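Local structure of ATP-dependent DNA helicase (Mycobacterium smegmatis, 5V9X) at residues P29-F41 and K75-L87. The protein uses ATP hydrolysis to move 3'-to-5' along single-stranded DNA and unwind RNA:DNA hybrids. Residues are numbered along the deposited sequence; the frame is centred on the assembly and turned at random.
With ANP (phosphoaminophosphonic acid-adenylate ester), chain C.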
ATOM      1  N   PRO A  29      -1.086  -9.068  35.004  1.00 71.94           N
ATOM      2  CA  PRO A  29      -0.301  -8.371  33.975  1.00 68.23           C
ATOM      3  C   PRO A  29       0.211  -7.016  34.427  1.00 66.62           C
ATOM      4  O   PRO A  29       1.246  -6.558  33.928  1.00 69.77           O
ATOM      5  CB  PRO A  29      -1.289  -8.236  32.805  1.00 66.88           C
ATOM      6  CG  PRO A  29      -2.431  -9.161  33.128  1.00 64.46           C
ATOM      7  CD  PRO A  29      -2.497  -9.217  34.618  1.00 68.70           C
ATOM      8  N   LEU A  30      -0.482  -6.357  35.350  1.00 64.28           N
ATOM      9  CA  LEU A  30      -0.097  -5.033  35.813  1.00 64.08           C
ATOM     10  C   LEU A  30       0.850  -5.071  37.005  1.00 65.71           C
ATOM     11  O   LEU A  30       1.315  -4.012  37.438  1.00 69.23           O
ATOM     12  CB  LEU A  30      -1.349  -4.222  36.165  1.00 60.27           C
ATOM     13  CG  LEU A  30      -2.287  -3.920  34.994  1.00 51.15           C
ATOM     14  CD1 LEU A  30      -3.664  -3.528  35.497  1.00 48.87           C
ATOM     15  CD2 LEU A  30      -1.705  -2.823  34.113  1.00 47.04           C
ATOM     16  N   GLY A  31       1.147  -6.257  37.542  1.00 61.49           N
ATOM     17  CA  GLY A  31       2.053  -6.366  38.672  1.00 61.52           C
ATOM     18  C   GLY A  31       3.461  -5.890  38.383  1.00 61.82           C
ATOM     19  O   GLY A  31       4.166  -5.476  39.309  1.00 66.44           O
ATOM     20  N   ARG A  32       3.882  -5.931  37.118  1.00 59.75           N
ATOM     21  CA  ARG A  32       5.219  -5.464  36.764  1.00 62.39           C
ATOM     22  C   ARG A  32       5.348  -3.957  36.946  1.00 59.09           C
ATOM     23  O   ARG A  32       6.390  -3.467  37.396  1.00 58.05           O
ATOM     24  CB  ARG A  32       5.531  -5.853  35.319  1.00 71.14           C
ATOM     25  CG  ARG A  32       5.233  -7.306  35.000  1.00 81.31           C
ATOM     26  CD  ARG A  32       5.276  -7.590  33.507  1.00 81.69           C
ATOM     27  NE  ARG A  32       5.176  -9.023  33.240  1.00 82.90           N
ATOM     28  CZ  ARG A  32       4.064  -9.642  32.854  1.00 82.36           C
ATOM     29  NH1 ARG A  32       2.944  -8.955  32.674  1.00 71.01           N
ATOM     30  NH2 ARG A  32       4.073 -10.951  32.643  1.00 91.02           N
ATOM     31  N   PHE A  33       4.301  -3.209  36.604  1.00 60.16           N
ATOM     32  CA  PHE A  33       4.362  -1.757  36.595  1.00 58.87           C
ATOM     33  C   PHE A  33       4.407  -1.204  38.019  1.00 58.20           C
ATOM     34  O   PHE A  33       4.213  -1.919  39.007  1.00 61.56           O
ATOM     35  CB  PHE A  33       3.160  -1.178  35.849  1.00 55.48           C
ATOM     36  CG  PHE A  33       3.023  -1.672  34.434  1.00 55.98           C
ATOM     37  CD1 PHE A  33       2.480  -2.918  34.168  1.00 56.72           C
ATOM     38  CD2 PHE A  33       3.421  -0.880  33.369  1.00 57.87           C
ATOM     39  CE1 PHE A  33       2.350  -3.372  32.870  1.00 57.77           C
ATOM     40  CE2 PHE A  33       3.290  -1.329  32.066  1.00 56.40           C
ATOM     41  CZ  PHE A  33       2.753  -2.576  31.818  1.00 54.11           C
ATOM     42  N   SER A  34       4.663   0.100  38.110  1.00 49.67           N
ATOM     43  CA  SER A  34       4.631   0.782  39.392  1.00 51.19           C
ATOM     44  C   SER A  34       3.201   0.819  39.929  1.00 56.25           C
ATOM     45  O   SER A  34       2.236   0.478  39.238  1.00 56.94           O
ATOM     46  CB  SER A  34       5.191   2.197  39.258  1.00 50.91           C
ATOM     47  OG  SER A  34       4.408   2.975  38.367  1.00 47.39           O
ATOM     48  N   ALA A  35       3.068   1.239  41.188  1.00 56.39           N
ATOM     49  CA  ALA A  35       1.744   1.298  41.799  1.00 57.66           C
ATOM     50  C   ALA A  35       0.866   2.345  41.122  1.00 60.37           C
ATOM     51  O   ALA A  35      -0.344   2.142  40.970  1.00 62.42           O
ATOM     52  CB  ALA A  35       1.865   1.580  43.296  1.00 54.89           C
ATOM     53  N   LEU A  36       1.457   3.465  40.698  1.00 58.78           N
ATOM     54  CA  LEU A  36       0.670   4.540  40.101  1.00 59.90           C
ATOM     55  C   LEU A  36       0.081   4.122  38.759  1.00 62.68           C
ATOM     56  O   LEU A  36      -1.124   4.269  38.527  1.00 68.63           O
ATOM     57  CB  LEU A  36       1.528   5.795  39.939  1.00 59.42           C
ATOM     58  CG  LEU A  36       2.107   6.425  41.206  1.00 58.22           C
ATOM     59  CD1 LEU A  36       2.805   7.727  40.856  1.00 54.39           C
ATOM     60  CD2 LEU A  36       1.028   6.648  42.257  1.00 59.61           C
ATOM     61  N   THR A  37       0.918   3.610  37.851  1.00 60.20           N
ATOM     62  CA  THR A  37       0.411   3.190  36.549  1.00 53.23           C
ATOM     63  C   THR A  37      -0.562   2.027  36.683  1.00 52.96           C
ATOM     64  O   THR A  37      -1.537   1.942  35.927  1.00 53.18           O
ATOM     65  CB  THR A  37       1.572   2.817  35.624  1.00 44.63           C
ATOM     66  OG1 THR A  37       2.461   3.932  35.503  1.00 43.64           O
ATOM     67  CG2 THR A  37       1.060   2.450  34.243  1.00 40.50           C
ATOM     68  N   ARG A  38      -0.328   1.134  37.646  1.00 54.48           N
ATOM     69  CA  ARG A  38      -1.270   0.049  37.890  1.00 56.46           C
ATOM     70  C   ARG A  38      -2.619   0.589  38.346  1.00 60.19           C
ATOM     71  O   ARG A  38      -3.668   0.142  37.866  1.00 61.06           O
ATOM     72  CB  ARG A  38      -0.699  -0.919  38.929  1.00 61.20           C
ATOM     73  CG  ARG A  38      -1.537  -2.168  39.142  1.00 64.86           C
ATOM     74  CD  ARG A  38      -1.107  -2.944  40.381  1.00 69.43           C
ATOM     75  NE  ARG A  38       0.318  -3.269  40.377  1.00 69.75           N
ATOM     76  CZ  ARG A  38       1.202  -2.772  41.237  1.00 72.42           C
ATOM     77  NH1 ARG A  38       0.808  -1.931  42.183  1.00 75.33           N
ATOM     78  NH2 ARG A  38       2.479  -3.123  41.161  1.00 73.66           N
ATOM     79  N   GLU A  39      -2.611   1.562  39.263  1.00 62.36           N
ATOM     80  CA  GLU A  39      -3.870   2.100  39.765  1.00 59.14           C
ATOM     81  C   GLU A  39      -4.627   2.848  38.677  1.00 57.01           C
ATOM     82  O   GLU A  39      -5.859   2.772  38.613  1.00 60.73           O
ATOM     83  CB  GLU A  39      -3.632   3.013  40.969  1.00 59.14           C
ATOM     84  CG  GLU A  39      -4.925   3.601  41.537  1.00 62.75           C
ATOM     85  CD  GLU A  39      -4.772   4.144  42.944  1.00 71.27           C
ATOM     86  OE1 GLU A  39      -4.360   5.314  43.091  1.00 72.42           O
ATOM     87  OE2 GLU A  39      -5.064   3.398  43.903  1.00 75.27           O
ATOM     88  N   TRP A  40      -3.916   3.575  37.812  1.00 53.45           N
ATOM     89  CA  TRP A  40      -4.605   4.297  36.749  1.00 53.69           C
ATOM     90  C   TRP A  40      -5.285   3.338  35.782  1.00 54.88           C
ATOM     91  O   TRP A  40      -6.483   3.473  35.500  1.00 54.51           O
ATOM     92  CB  TRP A  40      -3.650   5.205  35.978  1.00 52.22           C
ATOM     93  CG  TRP A  40      -4.298   5.620  34.697  1.00 54.27           C
ATOM     94  CD1 TRP A  40      -5.283   6.550  34.546  1.00 49.88           C
ATOM     95  CD2 TRP A  40      -4.063   5.070  33.393  1.00 55.95           C
ATOM     96  NE1 TRP A  40      -5.657   6.637  33.228  1.00 51.10           N
ATOM     97  CE2 TRP A  40      -4.924   5.736  32.499  1.00 53.18           C
ATOM     98  CE3 TRP A  40      -3.201   4.089  32.895  1.00 54.92           C
ATOM     99  CZ2 TRP A  40      -4.950   5.452  31.135  1.00 49.41           C
ATOM    100  CZ3 TRP A  40      -3.225   3.810  31.540  1.00 50.57           C
ATOM    101  CH2 TRP A  40      -4.091   4.490  30.676  1.00 47.08           C
ATOM    102  N   PHE A  41      -4.531   2.372  35.249  1.00 53.76           N
ATOM    103  CA  PHE A  41      -5.093   1.454  34.262  1.00 58.27           C
ATOM    104  C   PHE A  41      -6.295   0.705  34.820  1.00 65.06           C
ATOM    105  O   PHE A  41      -7.230   0.389  34.075  1.00 69.37           O
ATOM    106  CB  PHE A  41      -4.021   0.472  33.783  1.00 59.77           C
ATOM    107  CG  PHE A  41      -4.426  -0.324  32.570  1.00 57.30           C
ATOM    108  CD1 PHE A  41      -5.150  -1.499  32.701  1.00 54.19           C
ATOM    109  CD2 PHE A  41      -4.081   0.105  31.300  1.00 54.80           C
ATOM    110  CE1 PHE A  41      -5.527  -2.225  31.589  1.00 52.06           C
ATOM    111  CE2 PHE A  41      -4.453  -0.622  30.182  1.00 54.48           C
ATOM    112  CZ  PHE A  41      -5.177  -1.788  30.328  1.00 51.26           C
ATOM    113  N   LYS A  75      -3.584  -2.039  21.123  1.00 50.58           N
ATOM    114  CA  LYS A  75      -2.170  -2.253  20.849  1.00 44.87           C
ATOM    115  C   LYS A  75      -1.333  -1.017  21.149  1.00 44.52           C
ATOM    116  O   LYS A  75      -0.123  -1.144  21.366  1.00 50.34           O
ATOM    117  CB  LYS A  75      -1.981  -2.692  19.397  1.00 39.71           C
ATOM    118  CG  LYS A  75      -2.631  -4.034  19.075  1.00 35.99           C
ATOM    119  CD  LYS A  75      -2.190  -4.563  17.715  1.00 38.90           C
ATOM    120  CE  LYS A  75      -2.788  -3.762  16.569  1.00 36.14           C
ATOM    121  NZ  LYS A  75      -4.261  -3.957  16.471  1.00 31.93           N
ATOM    122  N   THR A  76      -1.947   0.169  21.176  1.00 42.09           N
ATOM    123  CA  THR A  76      -1.209   1.386  21.508  1.00 42.58           C
ATOM    124  C   THR A  76      -0.641   1.317  22.920  1.00 46.76           C
ATOM    125  O   THR A  76       0.563   1.507  23.128  1.00 45.80           O
ATOM    126  CB  THR A  76      -2.115   2.611  21.363  1.00 42.20           C
ATOM    127  OG1 THR A  76      -2.561   2.727  20.007  1.00 42.17           O
ATOM    128  CG2 THR A  76      -1.374   3.879  21.768  1.00 41.19           C
ATOM    129  N   LEU A  77      -1.500   1.055  23.910  1.00 47.81           N
ATOM    130  CA  LEU A  77      -1.022   0.953  25.285  1.00 49.21           C
ATOM    131  C   LEU A  77      -0.143  -0.273  25.483  1.00 44.98           C
ATOM    132  O   LEU A  77       0.713  -0.280  26.375  1.00 43.94           O
ATOM    133  CB  LEU A  77      -2.198   0.924  26.259  1.00 50.56           C
ATOM    134  CG  LEU A  77      -2.958   2.238  26.452  1.00 45.76           C
ATOM    135  CD1 LEU A  77      -4.136   2.044  27.388  1.00 44.05           C
ATOM    136  CD2 LEU A  77      -2.037   3.337  26.958  1.00 40.84           C
ATOM    137  N   ALA A  78      -0.341  -1.316  24.673  1.00 43.15           N
ATOM    138  CA  ALA A  78       0.554  -2.466  24.723  1.00 43.29           C
ATOM    139  C   ALA A  78       1.992  -2.048  24.449  1.00 45.63           C
ATOM    140  O   ALA A  78       2.918  -2.481  25.142  1.00 53.82           O
ATOM    141  CB  ALA A  78       0.107  -3.530  23.721  1.00 42.54           C
ATOM    142  N   ALA A  79       2.193  -1.186  23.452  1.00 41.45           N
ATOM    143  CA  ALA A  79       3.538  -0.764  23.085  1.00 40.90           C
ATOM    144  C   ALA A  79       4.034   0.403  23.930  1.00 41.76           C
ATOM    145  O   ALA A  79       5.248   0.567  24.094  1.00 45.28           O
ATOM    146  CB  ALA A  79       3.582  -0.388  21.605  1.00 39.34           C
ATOM    147  N   PHE A  80       3.129   1.209  24.481  1.00 39.35           N
ATOM    148  CA  PHE A  80       3.516   2.455  25.132  1.00 42.70           C
ATOM    149  C   PHE A  80       3.616   2.356  26.648  1.00 47.56           C
ATOM    150  O   PHE A  80       4.509   2.973  27.236  1.00 44.44           O
ATOM    151  CB  PHE A  80       2.529   3.571  24.771  1.00 40.90           C
ATOM    152  CG  PHE A  80       2.933   4.374  23.567  1.00 41.69           C
ATOM    153  CD1 PHE A  80       3.897   5.365  23.671  1.00 41.00           C
ATOM    154  CD2 PHE A  80       2.344   4.147  22.333  1.00 37.74           C
ATOM    155  CE1 PHE A  80       4.270   6.110  22.568  1.00 39.73           C
ATOM    156  CE2 PHE A  80       2.713   4.889  21.225  1.00 36.66           C
ATOM    157  CZ  PHE A  80       3.676   5.872  21.342  1.00 38.79           C
ATOM    158  N   LEU A  81       2.734   1.585  27.297  1.00 54.39           N
ATOM    159  CA  LEU A  81       2.538   1.736  28.738  1.00 55.10           C
ATOM    160  C   LEU A  81       3.805   1.426  29.526  1.00 56.12           C
ATOM    161  O   LEU A  81       4.119   2.121  30.500  1.00 56.86           O
ATOM    162  CB  LEU A  81       1.391   0.847  29.218  1.00 53.62           C
ATOM    163  CG  LEU A  81       0.928   1.174  30.640  1.00 57.29           C
ATOM    164  CD1 LEU A  81       0.327   2.572  30.692  1.00 58.44           C
ATOM    165  CD2 LEU A  81      -0.057   0.138  31.155  1.00 56.81           C
ATOM    166  N   TRP A  82       4.542   0.385  29.135  1.00 55.98           N
ATOM    167  CA  TRP A  82       5.765   0.053  29.859  1.00 50.05           C
ATOM    168  C   TRP A  82       6.782   1.182  29.762  1.00 45.32           C
ATOM    169  O   TRP A  82       7.406   1.560  30.760  1.00 46.23           O
ATOM    170  CB  TRP A  82       6.366  -1.252  29.338  1.00 45.51           C
ATOM    171  CG  TRP A  82       7.609  -1.624  30.082  1.00 47.92           C
ATOM    172  CD1 TRP A  82       8.896  -1.469  29.658  1.00 47.04           C
ATOM    173  CD2 TRP A  82       7.684  -2.181  31.400  1.00 49.32           C
ATOM    174  NE1 TRP A  82       9.768  -1.911  30.625  1.00 47.54           N
ATOM    175  CE2 TRP A  82       9.049  -2.352  31.705  1.00 47.90           C
ATOM    176  CE3 TRP A  82       6.728  -2.559  32.349  1.00 49.68           C
ATOM    177  CZ2 TRP A  82       9.482  -2.886  32.917  1.00 49.58           C
ATOM    178  CZ3 TRP A  82       7.161  -3.088  33.553  1.00 54.56           C
ATOM    179  CH2 TRP A  82       8.524  -3.247  33.825  1.00 52.95           C
ATOM    180  N   ALA A  83       6.963   1.734  28.560  1.00 36.91           N
ATOM    181  CA  ALA A  83       7.847   2.884  28.407  1.00 39.40           C
ATOM    182  C   ALA A  83       7.321   4.085  29.181  1.00 51.47           C
ATOM    183  O   ALA A  83       8.102   4.861  29.747  1.00 65.49           O
ATOM    184  CB  ALA A  83       8.013   3.226  26.926  1.00 35.70           C
ATOM    185  N   ILE A  84       5.996   4.253  29.220  1.00 45.87           N
ATOM    186  CA  ILE A  84       5.403   5.338  29.997  1.00 45.28           C
ATOM    187  C   ILE A  84       5.665   5.133  31.482  1.00 51.31           C
ATOM    188  O   ILE A  84       5.965   6.086  32.213  1.00 55.75           O
ATOM    189  CB  ILE A  84       3.895   5.444  29.699  1.00 44.08           C
ATOM    190  CG1 ILE A  84       3.663   5.870  28.248  1.00 41.36           C
ATOM    191  CG2 ILE A  84       3.221   6.419  30.656  1.00 36.73           C
ATOM    192  CD1 ILE A  84       2.226   5.733  27.799  1.00 41.02           C
ATOM    193  N   ASP A  85       5.560   3.889  31.952  1.00 50.64           N
ATOM    194  CA  ASP A  85       5.793   3.612  33.366  1.00 47.40           C
ATOM    195  C   ASP A  85       7.228   3.937  33.759  1.00 48.65           C
ATOM    196  O   ASP A  85       7.472   4.495  34.836  1.00 56.34           O
ATOM    197  CB  ASP A  85       5.460   2.152  33.676  1.00 47.85           C
ATOM    198  CG  ASP A  85       5.425   1.867  35.163  1.00 50.99           C
ATOM    199  OD1 ASP A  85       4.807   2.660  35.904  1.00 52.61           O
ATOM    200  OD2 ASP A  85       6.007   0.850  35.594  1.00 54.78           O
ATOM    201  N   ARG A  86       8.189   3.607  32.894  1.00 45.60           N
ATOM    202  CA  ARG A  86       9.585   3.913  33.193  1.00 50.81           C
ATOM    203  C   ARG A  86       9.837   5.416  33.191  1.00 53.55           C
ATOM    204  O   ARG A  86      10.588   5.926  34.031  1.00 60.55           O
ATOM    205  CB  ARG A  86      10.502   3.214  32.190  1.00 55.65           C
ATOM    206  N   LEU A  87       9.217   6.143  32.258  1.00 49.36           N
ATOM    207  CA  LEU A  87       9.350   7.596  32.248  1.00 46.01           C
ATOM    208  C   LEU A  87       8.690   8.231  33.467  1.00 54.81           C
ATOM    209  O   LEU A  87       9.076   9.332  33.873  1.00 62.38           O
ATOM    210  CB  LEU A  87       8.756   8.169  30.962  1.00 43.76           C
ATOM    211  CG  LEU A  87       9.622   8.055  29.707  1.00 47.24           C
ATOM    212  CD1 LEU A  87       8.771   8.175  28.453  1.00 41.69           C
ATOM    213  CD2 LEU A  87      10.713   9.118  29.714  1.00 38.10           C
TER
HETATM  214  PG  ANP C 901      -5.849  -0.539  15.457  1.00 36.69           P
HETATM  215  O1G ANP C 901      -6.856  -0.112  14.438  1.00 39.44           O
HETATM  216  O2G ANP C 901      -4.588   0.405  15.386  1.00 40.02           O
HETATM  217  O3G ANP C 901      -5.405  -2.034  15.179  1.00 42.78           O
HETATM  218  PB  ANP C 901      -5.458  -0.827  18.181  1.00 39.13           P
HETATM  219  O1B ANP C 901      -4.148  -0.002  18.028  1.00 32.32           O
HETATM  220  O2B ANP C 901      -5.150  -2.283  18.116  1.00 41.01           O
HETATM  221  N3B ANP C 901      -6.552  -0.418  16.986  1.00 41.66           N
HETATM  222  PA  ANP C 901      -6.152   0.983  20.083  1.00 36.67           P
HETATM  223  O1A ANP C 901      -6.385   1.985  19.012  1.00 33.77           O
HETATM  224  O2A ANP C 901      -4.837   1.179  20.835  1.00 34.89           O
HETATM  225  O3A ANP C 901      -6.110  -0.511  19.553  1.00 46.66           O
HETATM  226  O5' ANP C 901      -7.368   0.985  21.094  1.00 37.70           O
HETATM  227  C5' ANP C 901      -8.784   0.826  20.747  1.00 39.97           C
HETATM  228  C4' ANP C 901      -9.618   1.646  21.702  1.00 45.08           C
HETATM  229  O4' ANP C 901      -9.794   0.940  22.958  1.00 48.59           O
HETATM  230  C3' ANP C 901      -8.975   2.972  22.086  1.00 50.30           C
HETATM  231  O3' ANP C 901      -9.988   3.892  22.459  1.00 50.70           O
HETATM  232  C2' ANP C 901      -8.151   2.590  23.316  1.00 59.16           C
HETATM  233  O2' ANP C 901      -7.613   3.719  24.023  1.00 69.97           O
HETATM  234  C1' ANP C 901      -9.128   1.633  24.006  1.00 53.00           C
HETATM  235  N9  ANP C 901      -8.529   0.629  24.891  1.00 47.94           N
HETATM  236  C8  ANP C 901      -7.208   0.293  25.034  1.00 47.35           C
HETATM  237  N7  ANP C 901      -6.991  -0.669  25.901  1.00 43.99           N
HETATM  238  C5  ANP C 901      -8.257  -0.979  26.370  1.00 47.08           C
HETATM  239  C6  ANP C 901      -8.715  -1.918  27.313  1.00 49.31           C
HETATM  240  N6  ANP C 901      -7.913  -2.752  27.977  1.00 48.30           N
HETATM  241  N1  ANP C 901     -10.048  -1.971  27.552  1.00 46.62           N
HETATM  242  C2  ANP C 901     -10.854  -1.140  26.886  1.00 42.83           C
HETATM  243  N3  ANP C 901     -10.536  -0.214  25.977  1.00 46.05           N
HETATM  244  C4  ANP C 901      -9.215  -0.186  25.760  1.00 46.72           C
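S34 and T37 both turn their hydroxyls to the carboxylate of D85, at the start of helix 35-41. S34, at the N-cap position, gives its hydroxyl to OD1 of D85 along the syn lone pair, while the backbone N of S34 bonds to D85 OD2 at 2.9 Å. The hydroxyl of T37 meets the same OD1 on the anti side, tilted out of the carboxylate plane (T37 OG1 to D85 OD1, 2.7 Å). Short hydroxyl side chains let both residues share one oxygen. An aspartate suits this place: three bonds grip its two oxygens, and the amino-terminal end of the helix would probably favour its negative charge.

Beside this polar cluster, F33 packs against helix 75-87. The edge of W82 points at the face of F33 in a T-shaped pair, with planes 71° apart and W82 CE3 lying 3.7 Å from F33 CE2. CZ3 of W82 also meets CB of R32. L81 adds an off-centre CH-pi contact, its CD2 standing 4.2 Å from the centroid of the F33 ring. With CG anti to the backbone N (chi1 -167°), L81 suits its place by branching: CD1 meets T37 CG2 tip to tip at 3.6 Å and also touches W40, whereas CD2 reaches F41 as well as F33. A turn earlier, L77 sets CD1 at the edges of both the W40 and F41 rings. F41 CZ lies beside the adenine N6, so this apolar cluster borders the nucleotide pocket.

From the helix, R38 NE bonds back to L30 O. The N-to-C directions of segments 35-41 and 75-87 are 136° apart. K75 and T76 bind the analogue's phosphates, consistent with a Walker A P-loop following strand 64-68. W56 of helix 50-60 packs edge-to-face with F33 and F41, and helix 118-130 touches T37 and W40; A79 meets strand 221-226 of the parallel sheet.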